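Putative sugar isomerase (Parabacteroides distasonis, PDB 3LMZ) probably acts as a sugar isomerase or epimerase with a xylose isomerase-like TIM-barrel fold, though its substrate remains unidentified. Local coordinates at residues F127-L133 with R157-D163; H132-D137 with H166-N170; I216-R220 with V253-T257. All coordinates share one frame. Numbering follows the deposited sequence.

In the fold
Interactions 1 and 2 are neighbours that share H132 and L133, and their segments alternate along the chain: strand 128-132 pairs with strand 158-163 in the barrel wall, and the residues that follow each strand meet again just beyond it. Interaction 1 is buried and held mainly by backbone hydrogen bonds. Interaction 2, its centre about 14 Å from that of interaction 1, turns to histidines around a citrate and, farther along the loop, a salt bridge and a water. Interaction 3 lies apart, its centre about 22 and 23 Å from the other two and partly buried. It joins the outer helices 212-221 and 240-256, where arginines reach the C-terminal carboxylate over a small apolar patch.

Interaction 1: residues F127-L133 with R157-D163; sequences FHYAIHL and RIGMCLD
On one face of this strand pair I131 CD1 lies 4.2 Å from I158 CG2, with both isoleucines m,t; M160, a selenomethionine, shares that face, and helix 144-151 packs against it. On the other face A130 CB meets C161 CB at 4.1 Å. L133 extends the apolar contact, its CD2 4.0 Å from L162 CD1. Strands 128-132 and 158-163 run parallel, their axes 3.6 Å apart at closest and crossing at -46°. Register pairs Y129 with I158, A130 with G159, I131 with M160 and H132 with C161. The hydrogen-bond ladder runs Y129 N to R157 O (2.9 Å), G159 N to Y129 O, I131 N to G159 O and C161 N to I131 O (each 2.8 Å). At the N-terminal end R157 CG sits over the H128 ring, 3.9 Å from its centroid, a CH-pi contact, while the R157 guanidinium bridges to D155 and D126. At the C-terminal end H132 (chi1 t) donates from NE2 to D163 OD2 at 2.6 Å; K191 also pairs with that carboxylate. Parallel strands joined through helix 144-151 make a beta-alpha-beta unit of the TIM barrel, with the polar pair at the C-terminal strand ends, where such barrels place their active sites.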
loop_
_atom_site.group_PDB
_atom_site.type_symbol
_atom_site.label_atom_id
_atom_site.label_comp_id
_atom_site.label_asym_id
_atom_site.label_seq_id
_atom_site.Cartn_x
_atom_site.Cartn_y
_atom_site.Cartn_z
ATOM N N PHE A 127 -32.983 -10.266 -7.882
ATOM C CA PHE A 127 -31.592 -9.828 -7.846
ATOM C C PHE A 127 -31.543 -8.290 -7.670
ATOM O O PHE A 127 -32.501 -7.587 -8.024
ATOM C CB PHE A 127 -30.850 -10.144 -9.184
ATOM C CG PHE A 127 -30.675 -11.604 -9.487
ATOM C CD1 PHE A 127 -30.789 -12.581 -8.539
ATOM C CD2 PHE A 127 -30.307 -11.972 -10.787
ATOM C CE1 PHE A 127 -30.587 -13.930 -8.855
ATOM C CE2 PHE A 127 -30.091 -13.295 -11.102
ATOM C CZ PHE A 127 -30.219 -14.259 -10.153
ATOM N N HIS A 128 -30.454 -7.806 -7.082
ATOM C CA HIS A 128 -30.123 -6.396 -7.115
ATOM C C HIS A 128 -29.326 -6.126 -8.392
ATOM O O HIS A 128 -28.607 -6.977 -8.919
ATOM C CB HIS A 128 -29.362 -5.988 -5.870
ATOM C CG HIS A 128 -30.222 -5.824 -4.645
ATOM N ND1 HIS A 128 -30.722 -6.909 -3.950
ATOM C CD2 HIS A 128 -30.664 -4.720 -4.002
ATOM C CE1 HIS A 128 -31.428 -6.467 -2.919
ATOM N NE2 HIS A 128 -31.388 -5.142 -2.917
ATOM N N TYR A 129 -29.465 -4.903 -8.894
ATOM C CA TYR A 129 -28.883 -4.447 -10.122
ATOM C C TYR A 129 -28.277 -3.059 -9.888
ATOM O O TYR A 129 -28.988 -2.123 -9.520
ATOM C CB TYR A 129 -29.952 -4.358 -11.215
ATOM C CG TYR A 129 -29.432 -4.124 -12.602
ATOM C CD1 TYR A 129 -29.059 -2.845 -13.003
ATOM C CD2 TYR A 129 -29.350 -5.129 -13.555
ATOM C CE1 TYR A 129 -28.592 -2.601 -14.283
ATOM C CE2 TYR A 129 -28.891 -4.900 -14.822
ATOM C CZ TYR A 129 -28.559 -3.631 -15.202
ATOM O OH TYR A 129 -28.105 -3.406 -16.479
ATOM N N ALA A 130 -26.961 -2.949 -10.055
ATOM C CA ALA A 130 -26.201 -1.750 -9.732
ATOM C C ALA A 130 -25.666 -1.148 -11.033
ATOM O O ALA A 130 -24.831 -1.755 -11.668
ATOM C CB ALA A 130 -25.031 -2.081 -8.790
ATOM N N ILE A 131 -26.162 0.025 -11.400
ATOM C CA ILE A 131 -25.767 0.721 -12.640
ATOM C C ILE A 131 -24.410 1.435 -12.401
ATOM O O ILE A 131 -24.266 2.251 -11.463
ATOM C CB ILE A 131 -26.819 1.758 -13.087
ATOM C CG1 ILE A 131 -28.142 1.070 -13.422
ATOM C CG2 ILE A 131 -26.268 2.562 -14.282
ATOM C CD1 ILE A 131 -29.330 1.949 -13.486
ATOM N N HIS A 132 -23.420 1.133 -13.257
ATOM C CA HIS A 132 -22.083 1.763 -13.119
ATOM C C HIS A 132 -22.058 3.151 -13.750
ATOM O O HIS A 132 -22.008 3.268 -14.963
ATOM C CB HIS A 132 -20.954 0.884 -13.703
ATOM C CG HIS A 132 -19.596 1.388 -13.338
ATOM N ND1 HIS A 132 -18.469 1.183 -14.097
ATOM C CD2 HIS A 132 -19.190 2.127 -12.273
ATOM C CE1 HIS A 132 -17.432 1.772 -13.522
ATOM N NE2 HIS A 132 -17.834 2.361 -12.411
ATOM N N LEU A 133 -21.968 4.164 -12.893
ATOM C CA LEU A 133 -21.864 5.558 -13.359
ATOM C C LEU A 133 -20.460 5.790 -13.883
ATOM O O LEU A 133 -19.518 5.167 -13.448
ATOM C CB LEU A 133 -22.280 6.523 -12.262
ATOM C CG LEU A 133 -21.352 6.634 -11.047
ATOM C CD1 LEU A 133 -20.247 7.713 -11.260
ATOM C CD2 LEU A 133 -22.074 6.896 -9.683
ATOM N N ARG A 157 -34.790 -2.675 -5.898
ATOM C CA ARG A 157 -33.600 -3.450 -6.179
ATOM C C ARG A 157 -32.688 -2.925 -7.309
ATOM O O ARG A 157 -31.651 -3.501 -7.571
ATOM C CB ARG A 157 -34.002 -4.903 -6.413
ATOM C CG ARG A 157 -34.513 -5.627 -5.174
ATOM C CD ARG A 157 -35.233 -6.900 -5.515
ATOM N NE ARG A 157 -36.496 -6.626 -6.208
ATOM C CZ ARG A 157 -37.467 -7.502 -6.395
ATOM N NH1 ARG A 157 -37.384 -8.754 -5.935
ATOM N NH2 ARG A 157 -38.601 -7.127 -7.005
ATOM N N ILE A 158 -33.099 -1.828 -7.955
ATOM C CA ILE A 158 -32.322 -1.163 -8.960
ATOM C C ILE A 158 -31.665 0.076 -8.356
ATOM O O ILE A 158 -32.295 0.919 -7.762
ATOM C CB ILE A 158 -33.141 -0.742 -10.163
ATOM C CG1 ILE A 158 -33.921 -1.916 -10.759
ATOM C CG2 ILE A 158 -32.197 -0.142 -11.180
ATOM C CD1 ILE A 158 -34.927 -1.533 -11.885
ATOM N N GLY A 159 -30.342 0.136 -8.462
ATOM C CA GLY A 159 -29.586 1.285 -7.965
ATOM C C GLY A 159 -28.308 1.511 -8.752
ATOM O O GLY A 159 -28.247 1.276 -9.946
HETATM N N MSE A 160 -27.288 1.881 -8.003
HETATM C CA MSE A 160 -25.990 2.287 -8.548
HETATM C C MSE A 160 -24.833 1.506 -7.959
HETATM O O MSE A 160 -24.875 1.013 -6.827
HETATM C CB MSE A 160 -25.721 3.802 -8.340
HETATM C CG MSE A 160 -25.437 4.225 -6.895
HETATM SE SE MSE A 160 -25.318 6.132 -6.776
HETATM C CE MSE A 160 -27.187 6.496 -6.941
ATOM N N CYS A 161 -23.794 1.391 -8.815
ATOM C CA CYS A 161 -22.404 1.104 -8.439
ATOM C C CYS A 161 -21.794 2.499 -8.338
ATOM O O CYS A 161 -21.542 3.196 -9.350
ATOM C CB CYS A 161 -21.698 0.219 -9.497
ATOM S SG CYS A 161 -19.972 0.135 -9.065
ATOM N N LEU A 162 -21.671 2.932 -7.082
ATOM C CA LEU A 162 -21.174 4.282 -6.805
ATOM C C LEU A 162 -19.690 4.254 -7.098
ATOM O O LEU A 162 -18.894 3.705 -6.341
ATOM C CB LEU A 162 -21.416 4.752 -5.371
ATOM C CG LEU A 162 -20.757 6.066 -4.981
ATOM C CD1 LEU A 162 -21.235 7.199 -5.826
ATOM C CD2 LEU A 162 -20.984 6.286 -3.510
ATOM N N ASP A 163 -19.297 4.930 -8.168
ATOM C CA ASP A 163 -17.876 5.029 -8.553
ATOM C C ASP A 163 -17.411 6.387 -8.023
ATOM O O ASP A 163 -17.733 7.452 -8.548
ATOM C CB ASP A 163 -17.735 4.909 -10.072
ATOM C CG ASP A 163 -16.272 4.850 -10.533
ATOM O OD1 ASP A 163 -15.498 5.728 -10.058
ATOM O OD2 ASP A 163 -15.977 3.878 -11.313
#

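Interaction 2: residues H132-D137 with H166-N170; sequences HLHGPD and HDLRN. With CIT (citric acid), chain B.
Three histidines line a pocket at the C-terminal end of the barrel strands, a TIM barrel's usual active-site end, where a citrate, probably from the crystallisation liquor, is bound. H132 ND1 and H134 NE2 both donate to citrate O6, at 2.7 and 2.8 Å, and H166 NE2 donates to citrate O1 at 2.9 Å; H132 NE2 is hydrogen-bonded to D163 OD2, and Y84, E231 and K50 also bind the citrate. Segment 132-137 leaves its strand as an irregular loop passing the helical turn 166-169, with G135 CA 4.3 Å from H166 CA and P136 CA 5.0 Å from N170 CA. At G135 (phi/psi 79/-175, a positive phi) a CB would clash with P136 CD and crowd R169 NH1 and H166 ND1. H166 (chi1 m) points toward the loop: its CB is 3.5 Å from G135 N and 3.8 Å from L133 CD1, while H134 O lies over its ring. P136 CG rests 3.4 Å from R169 O, and its CD lies over the guanidinium, 3.6 Å from NH1. R169 (m,t,p) makes a salt bridge from NH2 to D137 OD2 at 2.7 Å and a weak bond from NH1 to H166 ND1 at 3.2 Å. A water accepts from R169 NH1 and D137 N (both 3.0 Å) and donates to H134 O (2.7 Å) and D137 OD2 (3.0 Å). R169 also bonds to the backbone of K198 and G200, D167 to A144 N, and H166 packs on K191, so helix 164-169 contacts helix 144-151, strand 185-193 and the 198-200 loop besides the 132-137 loop.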
loop_
_atom_site.group_PDB
_atom_site.type_symbol
_atom_site.label_atom_id
_atom_site.label_comp_id
_atom_site.label_asym_id
_atom_site.label_seq_id
_atom_site.Cartn_x
_atom_site.Cartn_y
_atom_site.Cartn_z
ATOM N N HIS A 132 -23.420 1.133 -13.257
ATOM C CA HIS A 132 -22.083 1.763 -13.119
ATOM C C HIS A 132 -22.058 3.151 -13.750
ATOM O O HIS A 132 -22.008 3.268 -14.963
ATOM C CB HIS A 132 -20.954 0.884 -13.703
ATOM C CG HIS A 132 -19.596 1.388 -13.338
ATOM N ND1 HIS A 132 -18.469 1.183 -14.097
ATOM C CD2 HIS A 132 -19.190 2.127 -12.273
ATOM C CE1 HIS A 132 -17.432 1.772 -13.522
ATOM N NE2 HIS A 132 -17.834 2.361 -12.411
ATOM N N LEU A 133 -21.968 4.164 -12.893
ATOM C CA LEU A 133 -21.864 5.558 -13.359
ATOM C C LEU A 133 -20.460 5.790 -13.883
ATOM O O LEU A 133 -19.518 5.167 -13.448
ATOM C CB LEU A 133 -22.280 6.523 -12.262
ATOM C CG LEU A 133 -21.352 6.634 -11.047
ATOM C CD1 LEU A 133 -20.247 7.713 -11.260
ATOM C CD2 LEU A 133 -22.074 6.896 -9.683
ATOM N N HIS A 134 -20.342 6.730 -14.835
ATOM C CA HIS A 134 -19.198 6.782 -15.746
ATOM C C HIS A 134 -18.462 8.090 -15.885
ATOM O O HIS A 134 -17.440 8.106 -16.579
ATOM C CB HIS A 134 -19.623 6.313 -17.127
ATOM C CG HIS A 134 -19.740 4.833 -17.223
ATOM N ND1 HIS A 134 -20.760 4.217 -17.905
ATOM C CD2 HIS A 134 -18.939 3.844 -16.747
ATOM C CE1 HIS A 134 -20.603 2.902 -17.811
ATOM N NE2 HIS A 134 -19.495 2.648 -17.135
ATOM N N GLY A 135 -18.910 9.128 -15.201
ATOM C CA GLY A 135 -18.220 10.413 -15.200
ATOM C C GLY A 135 -18.460 11.253 -16.427
ATOM O O GLY A 135 -19.293 10.946 -17.290
ATOM N N PRO A 136 -17.754 12.372 -16.485
ATOM C CA PRO A 136 -18.084 13.422 -17.417
ATOM C C PRO A 136 -17.768 13.128 -18.867
ATOM O O PRO A 136 -18.283 13.875 -19.698
ATOM C CB PRO A 136 -17.246 14.603 -16.941
ATOM C CG PRO A 136 -16.055 13.973 -16.284
ATOM C CD PRO A 136 -16.634 12.730 -15.614
ATOM N N ASP A 137 -17.004 12.098 -19.185
ATOM C CA ASP A 137 -16.697 11.756 -20.612
ATOM C C ASP A 137 -17.847 10.992 -21.328
ATOM O O ASP A 137 -17.834 10.862 -22.571
ATOM C CB ASP A 137 -15.436 10.890 -20.710
ATOM C CG ASP A 137 -14.170 11.608 -20.243
ATOM O OD1 ASP A 137 -13.823 12.658 -20.807
ATOM O OD2 ASP A 137 -13.528 11.095 -19.317
ATOM N N HIS A 166 -15.228 8.565 -10.706
ATOM C CA HIS A 166 -16.027 9.186 -11.759
ATOM C C HIS A 166 -17.014 10.232 -11.228
ATOM O O HIS A 166 -17.227 11.268 -11.877
ATOM C CB HIS A 166 -16.760 8.139 -12.581
ATOM C CG HIS A 166 -15.846 7.336 -13.429
ATOM N ND1 HIS A 166 -14.750 7.900 -14.067
ATOM C CD2 HIS A 166 -15.860 6.023 -13.770
ATOM C CE1 HIS A 166 -14.135 6.959 -14.766
ATOM N NE2 HIS A 166 -14.776 5.815 -14.591
ATOM N N ASP A 167 -17.575 9.996 -10.060
ATOM C CA ASP A 167 -18.469 10.969 -9.451
ATOM C C ASP A 167 -17.715 12.288 -9.189
ATOM O O ASP A 167 -18.204 13.353 -9.520
ATOM C CB ASP A 167 -19.069 10.385 -8.162
ATOM C CG ASP A 167 -20.465 10.948 -7.803
ATOM O OD1 ASP A 167 -21.344 11.079 -8.680
ATOM O OD2 ASP A 167 -20.627 11.171 -6.584
ATOM N N LEU A 168 -16.523 12.191 -8.584
ATOM C CA LEU A 168 -15.772 13.378 -8.254
ATOM C C LEU A 168 -15.359 14.093 -9.542
ATOM O O LEU A 168 -15.376 15.321 -9.618
ATOM C CB LEU A 168 -14.585 13.114 -7.352
ATOM C CG LEU A 168 -13.886 14.342 -6.703
ATOM C CD1 LEU A 168 -14.639 14.880 -5.496
ATOM C CD2 LEU A 168 -12.441 14.022 -6.271
ATOM N N ARG A 169 -14.990 13.335 -10.581
ATOM C CA ARG A 169 -14.603 13.941 -11.871
ATOM C C ARG A 169 -15.769 14.656 -12.536
ATOM O O ARG A 169 -15.521 15.598 -13.329
ATOM C CB ARG A 169 -14.031 12.918 -12.818
ATOM C CG ARG A 169 -12.647 12.450 -12.379
ATOM C CD ARG A 169 -12.117 11.338 -13.305
ATOM N NE ARG A 169 -12.022 11.808 -14.675
ATOM C CZ ARG A 169 -12.820 11.426 -15.683
ATOM N NH1 ARG A 169 -13.759 10.530 -15.513
ATOM N NH2 ARG A 169 -12.642 11.960 -16.903
ATOM N N ASN A 170 -17.002 14.252 -12.239
ATOM C CA ASN A 170 -18.154 14.987 -12.702
ATOM C C ASN A 170 -18.447 16.239 -11.850
ATOM O O ASN A 170 -19.472 16.927 -12.128
ATOM C CB ASN A 170 -19.420 14.123 -12.790
ATOM C CG ASN A 170 -20.334 14.575 -13.905
ATOM O OD1 ASN A 170 -19.897 14.735 -15.051
ATOM N ND2 ASN A 170 -21.602 14.808 -13.573
HETATM C C1 CIT B . -14.907 2.402 -15.929
HETATM O O1 CIT B . -14.057 3.114 -15.322
HETATM O O2 CIT B . -16.074 2.870 -16.083
HETATM C C2 CIT B . -14.524 1.045 -16.506
HETATM C C3 CIT B . -15.638 0.011 -16.425
HETATM O O7 CIT B . -16.071 -0.315 -15.086
HETATM C C4 CIT B . -14.984 -1.222 -17.058
HETATM C C5 CIT B . -15.842 -2.438 -17.030
HETATM O O3 CIT B . -15.662 -3.297 -16.165
HETATM O O4 CIT B . -16.765 -2.566 -17.874
HETATM C C6 CIT B . -16.903 0.369 -17.234
HETATM O O5 CIT B . -16.760 0.715 -18.450
HETATM O O6 CIT B . -18.046 0.355 -16.634
HETATM O O HOH W 1 -15.662 9.839 -17.687
#

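Interaction 3: residues I216-R220 with V253-T257; sequences IRMMR and VSDLT
Residues 216-220 form a helical turn within helix 212-221, with R220 N bonded to I216 O at 3.2 Å; residues 253-256 are the last turn of helix 240-256, and T257 is the chain terminus. The backbones stay well apart, I216 CA lying 6.5 Å from S254 CA and R217 CA 7.2 Å from T257 CA, so side chains span the gap. T257 N still bonds to V253 O at 3.1 Å, and T257 OG1 (chi1 m) donates to the same oxygen at 2.7 Å, holding the last residue to its own helix.

I216 (m,m) points into the contact and supplies its apolar part: CG1 is 3.9 Å from V253 CG1 and CG2 3.9 Å from T257 CB. I216 CD1 also comes within 3.7 Å of S254 OG, a hydroxyl hydrogen-bonded to F250 O. R217 lays its aliphatic stem along T257, with R217 CG 3.6 Å from T257 CG2, and that methyl lies over a face of the guanidinium. R220 reaches across extended (m,t,t), donating to T257 O from NH1 at 2.9 Å and from NH2 at 3.0 Å, while NH1 makes a longer salt bridge to T257 OXT at 3.5 Å. N16 takes the NE of R220 and also binds S254 O, and F18 packs against I216 and S254. One water accepts from R217 NE and donates to T257 OXT, both at 2.7 Å. D255 bonds to Y249 of the second subunit.

Two arginines therefore meet the negative charge of the C-terminal carboxylate, R220 directly and R217 through water, tying the end of the chain to the neighbouring outer helix.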
loop_
_atom_site.group_PDB
_atom_site.type_symbol
_atom_site.label_atom_id
_atom_site.label_comp_id
_atom_site.label_asym_id
_atom_site.label_seq_id
_atom_site.Cartn_x
_atom_site.Cartn_y
_atom_site.Cartn_z
ATOM N N ILE A 216 -15.141 6.474 4.511
ATOM C CA ILE A 216 -15.221 5.404 5.508
ATOM C C ILE A 216 -16.178 5.753 6.657
ATOM O O ILE A 216 -17.017 4.943 7.046
ATOM C CB ILE A 216 -13.841 5.128 6.063
ATOM C CG1 ILE A 216 -13.022 4.405 4.991
ATOM C CG2 ILE A 216 -13.893 4.405 7.433
ATOM C CD1 ILE A 216 -13.302 3.000 4.837
ATOM N N ARG A 217 -16.114 6.989 7.157
ATOM C CA ARG A 217 -17.031 7.388 8.191
ATOM C C ARG A 217 -18.467 7.355 7.695
ATOM O O ARG A 217 -19.380 6.964 8.428
ATOM C CB ARG A 217 -16.685 8.787 8.716
ATOM C CG ARG A 217 -15.460 8.858 9.569
ATOM C CD ARG A 217 -15.261 10.282 10.122
ATOM N NE ARG A 217 -13.845 10.472 10.369
ATOM C CZ ARG A 217 -13.017 11.171 9.589
ATOM N NH1 ARG A 217 -13.452 11.875 8.528
ATOM N NH2 ARG A 217 -11.744 11.234 9.934
HETATM N N MSE A 218 -18.684 7.776 6.451
HETATM C CA MSE A 218 -20.025 7.799 5.905
HETATM C C MSE A 218 -20.599 6.407 5.689
HETATM O O MSE A 218 -21.812 6.162 5.869
HETATM C CB MSE A 218 -20.104 8.621 4.597
HETATM C CG MSE A 218 -21.533 8.824 4.107
HETATM SE SE MSE A 218 -22.738 9.646 5.365
HETATM C CE MSE A 218 -21.923 11.403 5.468
HETATM N N MSE A 219 -19.747 5.480 5.311
HETATM C CA MSE A 219 -20.211 4.098 5.127
HETATM C C MSE A 219 -20.668 3.489 6.437
HETATM O O MSE A 219 -21.615 2.714 6.470
HETATM C CB MSE A 219 -19.176 3.208 4.428
HETATM C CG MSE A 219 -18.925 3.586 2.959
HETATM SE SE MSE A 219 -17.772 2.369 2.000
HETATM C CE MSE A 219 -16.133 2.942 2.855
ATOM N N ARG A 220 -19.951 3.847 7.500
ATOM C CA ARG A 220 -20.382 3.452 8.848
ATOM C C ARG A 220 -21.717 4.130 9.190
ATOM O O ARG A 220 -22.638 3.493 9.678
ATOM C CB ARG A 220 -19.325 3.809 9.872
ATOM C CG ARG A 220 -18.058 3.022 9.789
ATOM C CD ARG A 220 -16.997 3.595 10.705
ATOM N NE ARG A 220 -15.697 2.994 10.420
ATOM C CZ ARG A 220 -14.566 3.510 10.842
ATOM N NH1 ARG A 220 -14.606 4.613 11.591
ATOM N NH2 ARG A 220 -13.405 2.916 10.532
ATOM N N VAL A 253 -6.583 3.478 6.086
ATOM C CA VAL A 253 -7.733 4.369 6.330
ATOM C C VAL A 253 -8.885 3.606 7.011
ATOM O O VAL A 253 -9.482 4.094 7.968
ATOM C CB VAL A 253 -8.221 5.088 5.072
ATOM C CG1 VAL A 253 -9.442 5.991 5.407
ATOM C CG2 VAL A 253 -7.124 5.907 4.478
ATOM N N SER A 254 -9.111 2.372 6.569
ATOM C CA SER A 254 -10.221 1.530 7.117
ATOM C C SER A 254 -9.979 1.216 8.607
ATOM O O SER A 254 -10.905 1.191 9.425
ATOM C CB SER A 254 -10.315 0.225 6.353
ATOM O OG SER A 254 -10.649 0.482 4.997
ATOM N N ASP A 255 -8.698 0.982 8.925
ATOM C CA ASP A 255 -8.308 0.544 10.253
ATOM C C ASP A 255 -8.280 1.670 11.291
ATOM O O ASP A 255 -8.570 1.460 12.498
ATOM C CB ASP A 255 -6.883 -0.041 10.244
ATOM C CG ASP A 255 -6.773 -1.365 9.540
ATOM O OD1 ASP A 255 -7.816 -1.989 9.208
ATOM O OD2 ASP A 255 -5.596 -1.738 9.286
ATOM N N LEU A 256 -7.881 2.870 10.854
ATOM C CA LEU A 256 -7.477 3.966 11.750
ATOM C C LEU A 256 -8.496 5.097 11.824
ATOM O O LEU A 256 -8.400 5.974 12.712
ATOM C CB LEU A 256 -6.111 4.508 11.297
ATOM C CG LEU A 256 -4.914 3.530 11.366
ATOM C CD1 LEU A 256 -3.718 4.202 10.757
ATOM C CD2 LEU A 256 -4.610 3.044 12.803
ATOM N N THR A 257 -9.451 5.114 10.890
ATOM C CA THR A 257 -10.446 6.194 10.851
ATOM C C THR A 257 -11.469 5.883 11.930
ATOM O O THR A 257 -11.813 4.734 12.231
ATOM C CB THR A 257 -11.117 6.300 9.472
ATOM O OG1 THR A 257 -10.123 6.681 8.531
ATOM C CG2 THR A 257 -12.231 7.341 9.474
ATOM O OXT THR A 257 -11.997 6.810 12.566
HETATM O O HOH W 2 -12.289 9.518 12.373
#